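3,4-dihydroxybenzoate decarboxylase (Enterobacter cloacae, PDB 5NY5) probably catalyses the reversible decarboxylation of 3,4-dihydroxybenzoate to catechol, as a UbiD-family enzyme that uses prenylated FMN and a metal ion. Local coordinates at residues I216-G219 with A220-A224; P323-E326 with H327-L330; L333-E336 with A337-N341. All coordinates share one frame; numbering follows the deposited sequence.

Contact 1. Residues I216-G219 with A220-A224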
loop_
_atom_site.group_PDB
_atom_site.type_symbol
_atom_site.label_atom_id
_atom_site.label_comp_id
_atom_site.label_asym_id
_atom_site.label_seq_id
_atom_site.Cartn_x
_atom_site.Cartn_y
_atom_site.Cartn_z
ATOM N N ILE A 216 -23.554 35.997 23.206
ATOM C CA ILE A 216 -22.370 36.767 22.840
ATOM C C ILE A 216 -21.159 35.852 22.715
ATOM O O ILE A 216 -20.439 35.882 21.710
ATOM C CB ILE A 216 -22.123 37.893 23.858
ATOM C CG1 ILE A 216 -23.294 38.879 23.858
ATOM C CG2 ILE A 216 -20.819 38.603 23.550
ATOM C CD1 ILE A 216 -23.087 40.082 24.755
ATOM N N TYR A 217 -20.916 35.026 23.734
ATOM C CA TYR A 217 -19.780 34.111 23.699
ATOM C C TYR A 217 -19.842 33.193 22.484
ATOM O O TYR A 217 -18.821 32.936 21.838
ATOM C CB TYR A 217 -19.735 33.286 24.985
ATOM C CG TYR A 217 -18.971 33.921 26.123
ATOM C CD1 TYR A 217 -17.688 34.414 25.936
ATOM C CD2 TYR A 217 -19.531 34.019 27.388
ATOM C CE1 TYR A 217 -16.985 34.987 26.978
ATOM C CE2 TYR A 217 -18.837 34.593 28.435
ATOM C CZ TYR A 217 -17.566 35.075 28.225
ATOM O OH TYR A 217 -16.876 35.646 29.266
ATOM N N ILE A 218 -21.035 32.697 22.155
ATOM C CA ILE A 218 -21.172 31.738 21.065
ATOM C C ILE A 218 -21.027 32.435 19.719
ATOM O O ILE A 218 -20.292 31.973 18.839
ATOM C CB ILE A 218 -22.517 30.996 21.176
ATOM C CG1 ILE A 218 -22.540 30.127 22.435
ATOM C CG2 ILE A 218 -22.773 30.159 19.936
ATOM C CD1 ILE A 218 -23.895 29.532 22.739
ATOM N N GLY A 219 -21.723 33.558 19.539
ATOM C CA GLY A 219 -21.671 34.255 18.268
ATOM C C GLY A 219 -20.313 34.847 17.954
ATOM O O GLY A 219 -19.952 34.994 16.784
ATOM N N ALA A 220 -19.537 35.184 18.986
ATOM C CA ALA A 220 -18.239 35.812 18.771
ATOM C C ALA A 220 -17.241 34.882 18.094
ATOM O O ALA A 220 -16.232 35.358 17.564
ATOM C CB ALA A 220 -17.664 36.301 20.100
ATOM N N CYS A 221 -17.495 33.576 18.100
ATOM C CA CYS A 221 -16.565 32.614 17.529
ATOM C C CYS A 221 -16.748 32.416 16.031
ATOM O O CYS A 221 -15.936 31.722 15.412
ATOM C CB CYS A 221 -16.699 31.269 18.244
ATOM S SG CYS A 221 -16.305 31.338 20.001
ATOM N N PHE A 222 -17.779 33.003 15.437
ATOM C CA PHE A 222 -18.022 32.873 14.010
ATOM C C PHE A 222 -17.319 33.986 13.237
ATOM O O PHE A 222 -16.903 35.003 13.797
ATOM C CB PHE A 222 -19.522 32.896 13.717
ATOM C CG PHE A 222 -20.240 31.649 14.144
ATOM C CD1 PHE A 222 -20.466 31.388 15.483
ATOM C CD2 PHE A 222 -20.697 30.743 13.205
ATOM C CE1 PHE A 222 -21.125 30.246 15.877
ATOM C CE2 PHE A 222 -21.361 29.599 13.594
ATOM C CZ PHE A 222 -21.574 29.351 14.933
ATOM N N GLU A 223 -17.184 33.774 11.930
ATOM C CA GLU A 223 -16.597 34.780 11.057
ATOM C C GLU A 223 -17.608 35.883 10.786
ATOM O O GLU A 223 -18.735 35.614 10.359
ATOM C CB GLU A 223 -16.130 34.152 9.743
ATOM C CG GLU A 223 -14.697 33.647 9.774
ATOM C CD GLU A 223 -13.688 34.771 9.929
ATOM O OE1 GLU A 223 -13.995 35.909 9.513
ATOM O OE2 GLU A 223 -12.589 34.519 10.466
ATOM N N ALA A 224 -17.204 37.123 11.035
ATOM C CA ALA A 224 -18.081 38.265 10.859
ATOM C C ALA A 224 -17.496 39.234 9.841
ATOM O O ALA A 224 -16.273 39.309 9.682
ATOM C CB ALA A 224 -18.301 39.000 12.187
#
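The C-terminal end of helix 214-219 unwinds here through a type I beta turn, Gly219 to Phe222, into a loop that binds prenylated FMN. The last alpha-helical bond of this segment runs from Ala220 N to Ile216 O, at 3.0 Å. The next residue shortens the step to three: Cys221 N reaches Ile218 O in a weak bond. Phe222 N then closes the turn on Gly219 O at 3.2 Å. This last bond is nearly straight at the hydrogen, 167°, but the donor stands above the carbonyl plane of Gly219 and not on a lone pair.

Phe222 and Glu223 both belong to the prenylated FMN site, and no cofactor is bound to this chain. Phe222 CG lies anti to its carbonyl carbon (chi1 -72°), which folds the ring back beneath the helix end. There Val97 and Val101 of helix 93-101 and Pro334 and Ala337 of helix 324-346 also touch it. The Ile218 side chain meets the ring loosely, with CG2 4.4 Å from Phe222 CE1. The carbonyl of Ile218 comes closer. Its O lies in the ring plane at the edge, 3.4 Å from Phe222 CD1 and 3.5 Å from Phe222 CE1.

Contact 2. Residues P323-E326 with H327-L330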
loop_
_atom_site.group_PDB
_atom_site.type_symbol
_atom_site.label_atom_id
_atom_site.label_comp_id
_atom_site.label_asym_id
_atom_site.label_seq_id
_atom_site.Cartn_x
_atom_site.Cartn_y
_atom_site.Cartn_z
ATOM N N PRO A 323 -10.512 22.323 28.919
ATOM C CA PRO A 323 -11.728 23.105 28.669
ATOM C C PRO A 323 -12.947 22.273 28.288
ATOM O O PRO A 323 -14.036 22.833 28.210
ATOM C CB PRO A 323 -11.315 24.020 27.518
ATOM C CG PRO A 323 -10.297 23.248 26.786
ATOM C CD PRO A 323 -9.530 22.491 27.833
ATOM N N GLY A 324 -12.761 20.980 28.044
ATOM C CA GLY A 324 -13.873 20.045 28.015
ATOM C C GLY A 324 -14.942 20.406 27.014
ATOM O O GLY A 324 -14.672 21.003 25.970
ATOM N N GLU A 325 -16.186 20.045 27.343
ATOM C CA GLU A 325 -17.305 20.277 26.435
ATOM C C GLU A 325 -17.546 21.761 26.187
ATOM O O GLU A 325 -18.087 22.134 25.140
ATOM C CB GLU A 325 -18.566 19.632 26.998
ATOM C CG GLU A 325 -19.733 19.581 26.035
ATOM C CD GLU A 325 -19.586 18.472 25.022
ATOM O OE1 GLU A 325 -18.742 17.582 25.244
ATOM O OE2 GLU A 325 -20.308 18.487 24.006
ATOM N N GLU A 326 -17.167 22.618 27.135
ATOM C CA GLU A 326 -17.338 24.053 26.937
ATOM C C GLU A 326 -16.557 24.533 25.718
ATOM O O GLU A 326 -17.046 25.368 24.946
ATOM C CB GLU A 326 -16.914 24.807 28.197
ATOM C CG GLU A 326 -17.388 26.242 28.241
ATOM C CD GLU A 326 -17.874 26.652 29.617
ATOM O OE1 GLU A 326 -17.454 26.021 30.610
ATOM O OE2 GLU A 326 -18.681 27.601 29.704
ATOM N N HIS A 327 -15.349 24.006 25.518
ATOM C CA HIS A 327 -14.606 24.326 24.304
ATOM C C HIS A 327 -15.270 23.715 23.078
ATOM O O HIS A 327 -15.335 24.352 22.020
ATOM C CB HIS A 327 -13.163 23.844 24.424
ATOM C CG HIS A 327 -12.304 24.216 23.257
ATOM N ND1 HIS A 327 -12.386 23.579 22.037
ATOM C CD2 HIS A 327 -11.344 25.161 23.123
ATOM C CE1 HIS A 327 -11.516 24.117 21.202
ATOM N NE2 HIS A 327 -10.871 25.079 21.836
ATOM N N THR A 328 -15.761 22.479 23.199
ATOM C CA THR A 328 -16.407 21.815 22.072
ATOM C C THR A 328 -17.582 22.629 21.544
ATOM O O THR A 328 -17.791 22.714 20.330
ATOM C CB THR A 328 -16.872 20.418 22.484
ATOM O OG1 THR A 328 -15.739 19.608 22.813
ATOM C CG2 THR A 328 -17.650 19.763 21.358
ATOM N N THR A 329 -18.362 23.233 22.442
ATOM C CA THR A 329 -19.474 24.071 22.008
ATOM C C THR A 329 -18.972 25.309 21.279
ATOM O O THR A 329 -19.388 25.591 20.150
ATOM C CB THR A 329 -20.331 24.476 23.205
ATOM O OG1 THR A 329 -20.969 23.319 23.753
ATOM C CG2 THR A 329 -21.390 25.481 22.786
ATOM N N LEU A 330 -18.069 26.058 21.913
ATOM C CA LEU A 330 -17.640 27.335 21.354
ATOM C C LEU A 330 -16.876 27.154 20.048
ATOM O O LEU A 330 -16.976 27.990 19.146
ATOM C CB LEU A 330 -16.795 28.092 22.378
ATOM C CG LEU A 330 -17.527 28.463 23.670
ATOM C CD1 LEU A 330 -16.608 29.189 24.638
ATOM C CD2 LEU A 330 -18.758 29.302 23.364
HETATM O O HOH W 1 -13.508 18.369 24.331
HETATM O O HOH W 2 -21.324 20.989 22.684
#
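His327 packs against Pro323 at the start of helix 324-346, the two side chains side by side and pointing the same way. Pro323 CB lies 3.6 Å from His327 CB. With CG anti to the backbone N (chi1 -176°), the imidazole turns away from Pro323 beyond CG. Its ND1 is hydrogen-bonded to Gly361 O, and Phe290 stacks on the ring. His327 N donates a hydrogen bond to Pro323 O at 3.2 Å and makes a second, weak bond to Gly324 O.

Thr328 N also reaches Gly324 O weakly. Thr328 OG1 holds water 1 at 3.0 Å and hydrogen-bonds to Thr358 OG1; the same water weakly reaches Gly324 O. Thr328 CG2 meets the carboxylate of Glu325, 4.0 Å from its OE2.

Thr329 N hydrogen-bonds to Glu325 O at 2.9 Å. Water 2 bridges the side chains, giving one proton to Thr329 OG1 and one to Glu325 OE2, the latter at 3.0 Å. Thr329 OG1 is also hydrogen-bonded to His76 O. The other carboxylate oxygen, Glu325 OE1, is held by Thr358 OG1.

Leu330 N hydrogen-bonds to Glu326 O, and its CG sits 3.4 Å from that oxygen. The Glu326 carboxylate is held by His76 ND1 and weakly by Gly74 N. A cis peptide before Pro323 and a positive phi at Gly324 lead into this first turn of a long alpha helix, which is buried beside the cofactor-binding domain.

Contact 3. Residues L333-E336 with A337-N341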
loop_
_atom_site.group_PDB
_atom_site.type_symbol
_atom_site.label_atom_id
_atom_site.label_comp_id
_atom_site.label_asym_id
_atom_site.label_seq_id
_atom_site.Cartn_x
_atom_site.Cartn_y
_atom_site.Cartn_z
ATOM N N LEU A 333 -19.435 24.609 16.992
ATOM C CA LEU A 333 -20.523 25.249 16.256
ATOM C C LEU A 333 -20.024 26.052 15.064
ATOM O O LEU A 333 -20.622 25.935 13.979
ATOM C CB LEU A 333 -21.359 26.107 17.211
ATOM C CG LEU A 333 -22.235 25.327 18.191
ATOM C CD1 LEU A 333 -22.966 26.267 19.129
ATOM C CD2 LEU A 333 -23.222 24.459 17.431
ATOM N N PRO A 334 -18.964 26.865 15.168
ATOM C CA PRO A 334 -18.412 27.470 13.946
ATOM C C PRO A 334 -17.910 26.439 12.952
ATOM O O PRO A 334 -18.096 26.608 11.742
ATOM C CB PRO A 334 -17.271 28.349 14.473
ATOM C CG PRO A 334 -17.616 28.618 15.881
ATOM C CD PRO A 334 -18.292 27.379 16.374
ATOM N N THR A 335 -17.276 25.371 13.439
ATOM C CA THR A 335 -16.763 24.336 12.547
ATOM C C THR A 335 -17.885 23.716 11.726
ATOM O O THR A 335 -17.798 23.637 10.496
ATOM C CB THR A 335 -16.037 23.263 13.357
ATOM O OG1 THR A 335 -15.026 23.876 14.165
ATOM C CG2 THR A 335 -15.391 22.247 12.432
ATOM N N GLU A 336 -18.955 23.284 12.393
ATOM C CA GLU A 336 -20.066 22.656 11.686
ATOM C C GLU A 336 -20.725 23.622 10.713
ATOM O O GLU A 336 -21.088 23.237 9.596
ATOM C CB GLU A 336 -21.093 22.139 12.690
ATOM C CG GLU A 336 -20.529 21.152 13.687
ATOM C CD GLU A 336 -21.462 20.908 14.849
ATOM O OE1 GLU A 336 -22.619 21.375 14.793
ATOM O OE2 GLU A 336 -21.038 20.251 15.823
ATOM N N ALA A 337 -20.885 24.882 11.119
ATOM C CA ALA A 337 -21.596 25.846 10.287
ATOM C C ALA A 337 -20.868 26.083 8.970
ATOM O O ALA A 337 -21.477 26.050 7.895
ATOM C CB ALA A 337 -21.777 27.157 11.048
ATOM N N SER A 338 -19.557 26.323 9.034
ATOM C CA SER A 338 -18.800 26.586 7.815
ATOM C C SER A 338 -18.714 25.343 6.936
ATOM O O SER A 338 -18.769 25.443 5.706
ATOM C CB SER A 338 -17.406 27.103 8.165
ATOM O OG SER A 338 -16.730 26.206 9.024
ATOM N N ILE A 339 -18.588 24.162 7.548
ATOM C CA ILE A 339 -18.588 22.924 6.773
ATOM C C ILE A 339 -19.938 22.717 6.103
ATOM O O ILE A 339 -20.014 22.287 4.946
ATOM C CB ILE A 339 -18.212 21.731 7.671
ATOM C CG1 ILE A 339 -16.750 21.823 8.103
ATOM C CG2 ILE A 339 -18.479 20.413 6.961
ATOM C CD1 ILE A 339 -16.348 20.745 9.078
ATOM N N ARG A 340 -21.023 23.024 6.812
ATOM C CA ARG A 340 -22.353 22.851 6.238
ATOM C C ARG A 340 -22.593 23.823 5.091
ATOM O O ARG A 340 -23.181 23.453 4.068
ATOM C CB ARG A 340 -23.417 23.026 7.318
ATOM C CG ARG A 340 -24.827 23.125 6.772
ATOM C CD ARG A 340 -25.850 23.182 7.887
ATOM N NE ARG A 340 -25.749 22.019 8.759
ATOM C CZ ARG A 340 -26.649 21.697 9.682
ATOM N NH1 ARG A 340 -26.474 20.618 10.431
ATOM N NH2 ARG A 340 -27.726 22.450 9.852
ATOM N N ASN A 341 -22.149 25.070 5.242
ATOM C CA ASN A 341 -22.328 26.044 4.171
ATOM C C ASN A 341 -21.564 25.632 2.922
ATOM O O ASN A 341 -22.059 25.792 1.800
ATOM C CB ASN A 341 -21.882 27.427 4.639
ATOM C CG ASN A 341 -22.726 27.956 5.776
ATOM O OD1 ASN A 341 -23.890 27.585 5.922
ATOM N ND2 ASN A 341 -22.144 28.827 6.591
#
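Thr335 and Ile339 lie side by side, one helical turn apart, with Thr335 CG2 3.8 Å from Ile339 CD1. Ile339 CG1 leans on the backbone, 3.2 Å from Thr335 O. Beneath them the main chain is hydrogen-bonded from each residue to the fourth one on. Ala337 N donates to Leu333 O, Ser338 N to Pro334 O, Ile339 N to Thr335 O, and Arg340 N to Glu336 O at 2.8 Å.

The Ser338 hydroxyl is turned back onto the preceding turn. Its OG sits between the backbone N and the carbonyl carbon (chi1 55°), 3.1 Å from both Pro334 O and Thr335 O. Its single proton can serve either oxygen.

Farther out, Thr335 OG1 has Ala331 O and Gly362 O within hydrogen-bonding reach for its one proton. Glu336 extends away from the turn, where its OE2 makes a salt bridge to Arg79 and accepts a hydrogen bond from Ala356 N. Strand 351-356 and helix 380-391 pack along Ile339, while Ala337 lies against Phe222 of the prenylated FMN site. The stretch includes the kink at Pro334, whose N has no bond to the turn before. It lies on the long alpha helix that joins the cofactor-binding and C-terminal domains of UbiD-family enzymes.

Along the chain the three contacts come in series, none nested in or crossing another. Each closes only a local turn, its partners three to five residues apart. Contact 1 comes first, where helix 214-219 ends in a cofactor-binding loop of the Rift-related domain. About a hundred residues later contact 2 forms the opening turn of helix 324-346, and contact 3 follows farther along the same helix. Contacts 2 and 3 both meet contact 1. Cys221 CB packs 3.4 Å from Leu330 O, and Phe222 CE2 lies 3.6 Å from Ala337 CB. The helix thus runs past the loop and ties the prenylated FMN site to the C-terminal domain.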